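Local atomic coordinates of probable adhesion protein (Pseudomonas aeruginosa PAO1, PDB entry 6R3Z), a protein that probably acts as the periplasmic solute-binding protein of a metal transport system, capturing ferrous iron and related divalent metal ions with a cluster of histidines. Residues V59-N62 with H66-F69; S115-I120 with L184-L189; V195-G200 with P205-K210. All blocks are in the same frame, centred on the assembly; numbering follows the deposited sequence.

Contact 1. Residues V59-N62 with H66-F69; sequences VVLN and HDDF. With NI (nickel (II) ion), chain B.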
loop_
_atom_site.group_PDB
_atom_site.type_symbol
_atom_site.label_atom_id
_atom_site.label_comp_id
_atom_site.label_asym_id
_atom_site.label_seq_id
_atom_site.Cartn_x
_atom_site.Cartn_y
_atom_site.Cartn_z
ATOM N N VAL A 59 6.612 6.258 16.452
ATOM C CA VAL A 59 5.568 5.991 15.461
ATOM C C VAL A 59 6.235 5.882 14.078
ATOM O O VAL A 59 6.970 6.782 13.684
ATOM C CB VAL A 59 4.412 7.049 15.438
ATOM C CG1 VAL A 59 3.362 6.693 14.385
ATOM C CG2 VAL A 59 3.750 7.205 16.813
ATOM N N VAL A 60 5.949 4.794 13.351
ATOM C CA VAL A 60 6.404 4.577 11.984
ATOM C C VAL A 60 5.341 5.207 11.068
ATOM O O VAL A 60 4.144 4.917 11.215
ATOM C CB VAL A 60 6.619 3.073 11.669
ATOM C CG1 VAL A 60 6.873 2.839 10.169
ATOM C CG2 VAL A 60 7.783 2.521 12.499
ATOM N N LEU A 61 5.787 6.068 10.142
ATOM C CA LEU A 61 4.893 6.769 9.216
ATOM C C LEU A 61 5.199 6.493 7.753
ATOM O O LEU A 61 6.360 6.388 7.351
ATOM C CB LEU A 61 4.998 8.298 9.401
ATOM C CG LEU A 61 4.548 8.943 10.719
ATOM C CD1 LEU A 61 4.648 10.463 10.626
ATOM C CD2 LEU A 61 3.124 8.565 11.071
ATOM N N ASN A 62 4.137 6.449 6.938
ATOM C CA ASN A 62 4.233 6.388 5.493
ATOM C C ASN A 62 4.802 7.791 5.132
ATOM O O ASN A 62 5.771 7.898 4.368
ATOM C CB ASN A 62 2.828 6.148 4.878
ATOM C CG ASN A 62 2.729 6.543 3.418
ATOM O OD1 ASN A 62 2.329 7.672 3.093
ATOM N ND2 ASN A 62 3.122 5.638 2.514
ATOM N N HIS A 66 -0.185 9.066 2.671
ATOM C CA HIS A 66 -1.204 8.077 3.041
ATOM C C HIS A 66 -1.516 7.999 4.540
ATOM O O HIS A 66 -2.357 7.191 4.942
ATOM C CB HIS A 66 -0.922 6.665 2.485
ATOM C CG HIS A 66 -2.168 6.037 1.925
ATOM N ND1 HIS A 66 -3.292 5.855 2.708
ATOM C CD2 HIS A 66 -2.462 5.674 0.651
ATOM C CE1 HIS A 66 -4.212 5.345 1.905
ATOM N NE2 HIS A 66 -3.764 5.221 0.662
ATOM N N ASP A 67 -0.897 8.834 5.366
ATOM C CA ASP A 67 -1.253 8.816 6.783
ATOM C C ASP A 67 -1.128 10.208 7.421
ATOM O O ASP A 67 -0.597 10.352 8.529
ATOM C CB ASP A 67 -0.508 7.713 7.575
ATOM C CG ASP A 67 1.002 7.746 7.508
ATOM O OD1 ASP A 67 1.559 8.708 6.907
ATOM O OD2 ASP A 67 1.630 6.804 8.021
ATOM N N ASP A 68 -1.708 11.231 6.755
ATOM C CA ASP A 68 -1.728 12.596 7.298
ATOM C C ASP A 68 -2.446 12.622 8.652
ATOM O O ASP A 68 -2.012 13.344 9.549
ATOM C CB ASP A 68 -2.411 13.565 6.314
ATOM C CG ASP A 68 -1.632 13.779 5.020
ATOM O OD1 ASP A 68 -0.412 13.501 5.005
ATOM O OD2 ASP A 68 -2.240 14.240 4.030
ATOM N N PHE A 69 -3.507 11.787 8.817
ATOM C CA PHE A 69 -4.262 11.669 10.069
ATOM C C PHE A 69 -3.342 11.405 11.254
ATOM O O PHE A 69 -3.569 11.956 12.335
ATOM C CB PHE A 69 -5.347 10.565 9.991
ATOM C CG PHE A 69 -4.883 9.148 9.743
ATOM C CD1 PHE A 69 -4.494 8.329 10.802
ATOM C CD2 PHE A 69 -4.883 8.614 8.461
ATOM C CE1 PHE A 69 -4.078 7.013 10.577
ATOM C CE2 PHE A 69 -4.476 7.290 8.236
ATOM C CZ PHE A 69 -4.066 6.503 9.294
HETATM NI NI NI B . -5.179 4.881 -1.081
#
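Asp67 OD2 is gripped by two donors, the backbone of Asn62 and the hydroxyl of Thr12. The bond from Asn62 N is 2.8 Å long and nearly straight (169°), and it meets OD2 on the syn side, somewhat out of the carboxylate plane. The group gets there through a chi1 of 56°, which sets CG between the backbone N and the carbonyl carbon of its own residue and turns the carboxylate back toward the end of strand 58-61. Asp67 OD1 takes the N-H of Gly63, so both oxygens are engaged and the rotation of the carboxylate is fixed. Leu61 also lies against Asp67, its CD2 3.8 Å from Asp67 OD2.

Asn62 returns the grip. With its CG anti to the backbone N, its amide swings across to the segment 66-69, where OD1 accepts from His66 N at 2.9 Å. The donor stands above the carbonyl plane, not in line with a lone pair, and Val64 N uses the same oxygen. The amide N-H groups are spoken for as well, since ND2 bonds to Tyr16 OH and Pro110 O. The amide and the imidazole of His66 are almost perpendicular, 89° apart; of the histidine side chain, CB comes nearest Asn62 OD1, at 3.5 Å.

The backbone of His66 is thereby held through its N-H, while its ring leads away, placing NE2 2.3 Å from the nickel ion. This is a strand-to-helix turn of a beta-alpha-beta unit, strand 58-61, helix 68-76 and strand 84-86, with the metal ligand in the loop beyond the C-terminal end of the strand.

Contact 2. Residues S115-I120 with L184-L189; sequences SISASI and LREFGL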
loop_
_atom_site.group_PDB
_atom_site.type_symbol
_atom_site.label_atom_id
_atom_site.label_comp_id
_atom_site.label_asym_id
_atom_site.label_seq_id
_atom_site.Cartn_x
_atom_site.Cartn_y
_atom_site.Cartn_z
ATOM N N SER A 115 4.514 -1.975 -3.695
ATOM C CA SER A 115 5.664 -2.225 -4.563
ATOM C C SER A 115 6.580 -3.117 -3.762
ATOM O O SER A 115 6.826 -2.829 -2.585
ATOM C CB SER A 115 6.405 -0.931 -4.878
ATOM O OG SER A 115 7.739 -1.175 -5.316
ATOM N N ILE A 116 7.106 -4.175 -4.390
ATOM C CA ILE A 116 8.024 -5.071 -3.689
ATOM C C ILE A 116 9.344 -4.333 -3.419
ATOM O O ILE A 116 9.848 -4.385 -2.293
ATOM C CB ILE A 116 8.215 -6.403 -4.473
ATOM C CG1 ILE A 116 6.893 -7.248 -4.513
ATOM C CG2 ILE A 116 9.405 -7.232 -3.904
ATOM C CD1 ILE A 116 6.345 -7.734 -3.156
ATOM N N SER A 117 9.919 -3.677 -4.460
ATOM C CA SER A 117 11.192 -2.951 -4.312
ATOM C C SER A 117 11.097 -1.805 -3.288
ATOM O O SER A 117 11.978 -1.691 -2.437
ATOM C CB SER A 117 11.691 -2.434 -5.661
ATOM O OG SER A 117 10.740 -1.561 -6.243
ATOM N N ALA A 118 10.007 -0.994 -3.325
ATOM C CA ALA A 118 9.854 0.098 -2.357
ATOM C C ALA A 118 9.596 -0.478 -0.927
ATOM O O ALA A 118 10.067 0.111 0.037
ATOM C CB ALA A 118 8.731 1.053 -2.764
ATOM N N SER A 119 8.871 -1.611 -0.802
ATOM C CA SER A 119 8.629 -2.257 0.509
ATOM C C SER A 119 9.965 -2.691 1.127
ATOM O O SER A 119 10.192 -2.457 2.310
ATOM C CB SER A 119 7.720 -3.475 0.374
ATOM O OG SER A 119 6.382 -3.046 0.191
ATOM N N ILE A 120 10.873 -3.278 0.314
ATOM C CA ILE A 120 12.186 -3.704 0.796
ATOM C C ILE A 120 12.949 -2.475 1.346
ATOM O O ILE A 120 13.511 -2.542 2.445
ATOM C CB ILE A 120 12.954 -4.473 -0.306
ATOM C CG1 ILE A 120 12.259 -5.852 -0.576
ATOM C CG2 ILE A 120 14.447 -4.634 0.060
ATOM C CD1 ILE A 120 12.678 -6.593 -1.860
ATOM N N LEU A 184 2.495 -1.796 -10.833
ATOM C CA LEU A 184 2.586 -2.051 -12.267
ATOM C C LEU A 184 3.967 -1.709 -12.830
ATOM O O LEU A 184 4.406 -2.364 -13.778
ATOM C CB LEU A 184 1.439 -1.352 -13.016
ATOM C CG LEU A 184 0.083 -2.058 -12.733
ATOM C CD1 LEU A 184 -1.080 -1.138 -12.910
ATOM C CD2 LEU A 184 -0.081 -3.311 -13.592
ATOM N N ARG A 185 4.681 -0.756 -12.179
ATOM C CA ARG A 185 6.053 -0.372 -12.547
ATOM C C ARG A 185 6.985 -1.601 -12.439
ATOM O O ARG A 185 7.977 -1.682 -13.158
ATOM C CB ARG A 185 6.574 0.746 -11.616
ATOM C CG ARG A 185 7.823 1.454 -12.155
ATOM C CD ARG A 185 8.136 2.700 -11.351
ATOM N NE ARG A 185 9.000 3.618 -12.098
ATOM C CZ ARG A 185 10.312 3.729 -11.920
ATOM N NH1 ARG A 185 10.931 2.987 -11.009
ATOM N NH2 ARG A 185 11.016 4.586 -12.647
ATOM N N GLU A 186 6.650 -2.569 -11.570
ATOM C CA GLU A 186 7.495 -3.761 -11.420
ATOM C C GLU A 186 7.342 -4.773 -12.555
ATOM O O GLU A 186 8.107 -5.739 -12.630
ATOM C CB GLU A 186 7.287 -4.384 -10.070
ATOM C CG GLU A 186 7.605 -3.346 -9.015
ATOM C CD GLU A 186 7.810 -3.909 -7.637
ATOM O OE1 GLU A 186 6.888 -4.583 -7.134
ATOM O OE2 GLU A 186 8.895 -3.677 -7.063
ATOM N N PHE A 187 6.404 -4.497 -13.471
ATOM C CA PHE A 187 6.205 -5.256 -14.691
ATOM C C PHE A 187 6.683 -4.411 -15.879
ATOM O O PHE A 187 6.651 -4.879 -17.013
ATOM C CB PHE A 187 4.722 -5.632 -14.864
ATOM C CG PHE A 187 4.222 -6.629 -13.848
ATOM C CD1 PHE A 187 4.313 -7.995 -14.085
ATOM C CD2 PHE A 187 3.630 -6.204 -12.668
ATOM C CE1 PHE A 187 3.832 -8.916 -13.148
ATOM C CE2 PHE A 187 3.165 -7.124 -11.725
ATOM C CZ PHE A 187 3.265 -8.478 -11.972
ATOM N N GLY A 188 7.127 -3.180 -15.602
ATOM C CA GLY A 188 7.534 -2.224 -16.631
ATOM C C GLY A 188 6.313 -1.632 -17.315
ATOM O O GLY A 188 6.363 -1.234 -18.491
ATOM N N LEU A 189 5.192 -1.580 -16.571
ATOM C CA LEU A 189 3.921 -1.092 -17.084
ATOM C C LEU A 189 3.497 0.200 -16.415
ATOM O O LEU A 189 3.944 0.517 -15.313
ATOM C CB LEU A 189 2.835 -2.164 -16.921
ATOM C CG LEU A 189 2.979 -3.418 -17.784
ATOM C CD1 LEU A 189 2.007 -4.481 -17.329
ATOM C CD2 LEU A 189 2.737 -3.095 -19.266
#
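Glu186 reaches across to the first turn of helix 116-133 from a chain reversal that starts at Leu184. The carbonyl of Leu184 closes this bend, accepting from both Phe187 N and Leu189 N. Arg185 opens a type I beta turn that runs to Gly188.

At Glu186 the side chain leaves extended beyond CG (chi2 -164°) and delivers its carboxylate end-on to the start of the helix. OE1 receives Ile116 N at 2.8 Å, on the syn side and tilted from the carboxylate plane. OE2 is gripped twice by one serine: Ser117 N lies on its syn lone pair, with an N-H...O angle of 171°, while Ser117 OG donates at 2.9 Å from the anti side. That hydroxyl sits between its own N and carbonyl carbon (chi1 59°), which brings it to the oxygen its backbone N-H already holds. Ser115 is the N-cap, its OG accepting from Ala118 N at 3.0 Å. The carboxylate thus adds an acceptor for the first-turn N-H groups, and the helix dipole would probably favour its negative charge.

Phe187 packs against Leu269, Val272 and Val273 of helix 260-277 and Leu160 of helix 138-160. Gly188, with positive phi, completes a Schellman motif before Leu189 packs on Pro167. The contact therefore joins the turn that accompanies helix 181-185 to the start of helix 116-133, alongside helix 138-160, where Ile116 packs on Leu155.

Contact 3. Residues V195-G200 with P205-K210; sequences VEPAHG and PSQLKK. With NI (nickel (II) ion), chain B.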
loop_
_atom_site.group_PDB
_atom_site.type_symbol
_atom_site.label_atom_id
_atom_site.label_comp_id
_atom_site.label_asym_id
_atom_site.label_seq_id
_atom_site.Cartn_x
_atom_site.Cartn_y
_atom_site.Cartn_z
ATOM N N VAL A 195 -9.815 6.235 -12.491
ATOM C CA VAL A 195 -11.211 6.686 -12.474
ATOM C C VAL A 195 -11.461 7.736 -11.382
ATOM O O VAL A 195 -12.125 8.743 -11.660
ATOM C CB VAL A 195 -12.212 5.499 -12.419
ATOM C CG1 VAL A 195 -13.668 5.986 -12.482
ATOM C CG2 VAL A 195 -11.920 4.491 -13.534
ATOM N N GLU A 196 -10.957 7.506 -10.161
ATOM C CA GLU A 196 -11.131 8.485 -9.075
ATOM C C GLU A 196 -10.367 9.778 -9.441
ATOM O O GLU A 196 -9.172 9.727 -9.754
ATOM C CB GLU A 196 -10.621 7.918 -7.755
ATOM C CG GLU A 196 -11.582 6.896 -7.171
ATOM C CD GLU A 196 -11.239 6.381 -5.787
ATOM O OE1 GLU A 196 -10.087 6.557 -5.331
ATOM O OE2 GLU A 196 -12.144 5.806 -5.148
ATOM N N PRO A 197 -11.046 10.937 -9.469
ATOM C CA PRO A 197 -10.345 12.181 -9.880
ATOM C C PRO A 197 -9.207 12.621 -8.953
ATOM O O PRO A 197 -8.318 13.371 -9.375
ATOM C CB PRO A 197 -11.467 13.221 -9.960
ATOM C CG PRO A 197 -12.563 12.682 -9.067
ATOM C CD PRO A 197 -12.475 11.175 -9.187
ATOM N N ALA A 198 -9.244 12.162 -7.695
ATOM C CA ALA A 198 -8.212 12.418 -6.675
ATOM C C ALA A 198 -8.261 11.271 -5.681
ATOM O O ALA A 198 -9.259 10.537 -5.632
ATOM C CB ALA A 198 -8.477 13.743 -5.954
ATOM N N HIS A 199 -7.178 11.106 -4.912
ATOM C CA HIS A 199 -7.041 10.015 -3.938
ATOM C C HIS A 199 -8.273 9.821 -3.040
ATOM O O HIS A 199 -8.582 10.683 -2.205
ATOM C CB HIS A 199 -5.771 10.197 -3.075
ATOM C CG HIS A 199 -5.458 9.006 -2.223
ATOM N ND1 HIS A 199 -4.848 9.141 -0.987
ATOM C CD2 HIS A 199 -5.665 7.685 -2.461
ATOM C CE1 HIS A 199 -4.718 7.910 -0.513
ATOM N NE2 HIS A 199 -5.212 7.009 -1.350
ATOM N N GLY A 200 -8.987 8.712 -3.280
ATOM C CA GLY A 200 -10.154 8.296 -2.510
ATOM C C GLY A 200 -11.414 9.103 -2.716
ATOM O O GLY A 200 -12.352 8.980 -1.926
ATOM N N PRO A 205 -21.220 11.876 -11.711
ATOM C CA PRO A 205 -21.741 11.184 -12.907
ATOM C C PRO A 205 -21.087 11.700 -14.210
ATOM O O PRO A 205 -20.737 10.879 -15.065
ATOM C CB PRO A 205 -23.241 11.476 -12.861
ATOM C CG PRO A 205 -23.523 11.689 -11.383
ATOM C CD PRO A 205 -22.322 12.480 -10.933
ATOM N N SER A 206 -20.864 13.038 -14.333
ATOM C CA SER A 206 -20.218 13.644 -15.520
ATOM C C SER A 206 -18.769 13.162 -15.713
ATOM O O SER A 206 -18.368 12.816 -16.834
ATOM C CB SER A 206 -20.242 15.171 -15.435
ATOM O OG SER A 206 -21.545 15.685 -15.639
ATOM N N GLN A 207 -18.001 13.097 -14.620
ATOM C CA GLN A 207 -16.602 12.615 -14.636
ATOM C C GLN A 207 -16.542 11.124 -15.031
ATOM O O GLN A 207 -15.722 10.741 -15.865
ATOM C CB GLN A 207 -15.938 12.829 -13.272
ATOM C CG GLN A 207 -15.569 14.298 -12.995
ATOM C CD GLN A 207 -15.090 14.512 -11.586
ATOM O OE1 GLN A 207 -15.625 13.950 -10.617
ATOM N NE2 GLN A 207 -14.096 15.385 -11.440
ATOM N N LEU A 208 -17.418 10.292 -14.436
ATOM C CA LEU A 208 -17.464 8.862 -14.756
ATOM C C LEU A 208 -17.812 8.644 -16.258
ATOM O O LEU A 208 -17.134 7.845 -16.913
ATOM C CB LEU A 208 -18.463 8.140 -13.853
ATOM C CG LEU A 208 -18.661 6.653 -14.138
ATOM C CD1 LEU A 208 -17.369 5.865 -13.894
ATOM C CD2 LEU A 208 -19.833 6.106 -13.357
ATOM N N LYS A 209 -18.809 9.387 -16.802
ATOM C CA LYS A 209 -19.156 9.296 -18.229
ATOM C C LYS A 209 -17.932 9.652 -19.093
ATOM O O LYS A 209 -17.631 8.938 -20.062
ATOM C CB LYS A 209 -20.333 10.217 -18.575
ATOM C CG LYS A 209 -20.874 9.991 -19.987
ATOM C CD LYS A 209 -21.689 11.161 -20.497
ATOM C CE LYS A 209 -22.249 10.895 -21.879
ATOM N NZ LYS A 209 -21.181 10.811 -22.915
ATOM N N LYS A 210 -17.210 10.736 -18.721
ATOM C CA LYS A 210 -16.009 11.153 -19.467
ATOM C C LYS A 210 -14.930 10.059 -19.395
ATOM O O LYS A 210 -14.355 9.692 -20.436
ATOM C CB LYS A 210 -15.476 12.507 -18.977
ATOM C CG LYS A 210 -16.352 13.692 -19.426
ATOM C CD LYS A 210 -15.726 15.077 -19.119
ATOM C CE LYS A 210 -15.646 15.400 -17.643
ATOM N NZ LYS A 210 -15.262 16.815 -17.395
HETATM NI NI NI B . -5.179 4.881 -1.081
#
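Val195 and Pro197 run past one side of the first turns of helix 205-217, with the CA atoms of Val195 and Leu208 7.0 Å apart and those of Pro197 and Gln207 7.9 Å apart. Two separate side-chain pairs bridge this gap. The inner one is apolar: Val195 CG1 touches Leu208 CD1 at 4.0 Å, the two side chains meeting at a slant. Leu208 has CG anti to its backbone N (chi1 177°), a turn that carries the branched end toward the valine. Ile237 of helix 234-241 and Tyr233 lie against both residues, so the pair belongs to a larger apolar cluster.

The outer pair is Pro197 with Gln207. The glutamine chain is extended beyond CG and brings its amide to the proline ring, the two side chains crossing at about a right angle. Pro197 CG is 3.7 Å from Gln207 OE1, and Pro197 CB is equally far from Gln207 NE2, so both ends of the amide rest on the ring by van der Waals packing. The polar demand of OE1 is met by Ser204 N, just ahead of the helix, a bond that helps to hold the amide in place.

Strand 193-194, outermost within this chain in a four-stranded parallel sheet, leads through this loop and helix 205-217 to strand 220-226, a beta-alpha-beta crossover. The loop carries a metal ligand on its way.

Within the loop, Glu196 OE1 takes a weak bond from Gly200 N, 3.2 Å long and bent to 127°, spanning the residues around His199. The imidazole of His199 binds the nickel ion through NE2 at 2.1 Å, and its ring meets those of His41, His66 and His111 at steep angles.

Contacts 1 and 3 converge on one nickel ion although their centres lie 26 Å apart: His66 NE2 and His199 NE2 are 3.1 Å from each other, neighbours in a shell of six histidines completed by His41, His111, His177 and His250. Each contact places its ligand in the loop after a strand of a different four-stranded parallel sheet, so the ion sits between these loops. Contact 2 stands apart from the metal, with the side chain of Ser115 about 14 Å from the ion and about 8 Å from that of His111. Its nearest atoms are about 9 Å from contact 1 and about 11 Å from contact 3, and it joins helices instead of supplying a ligand.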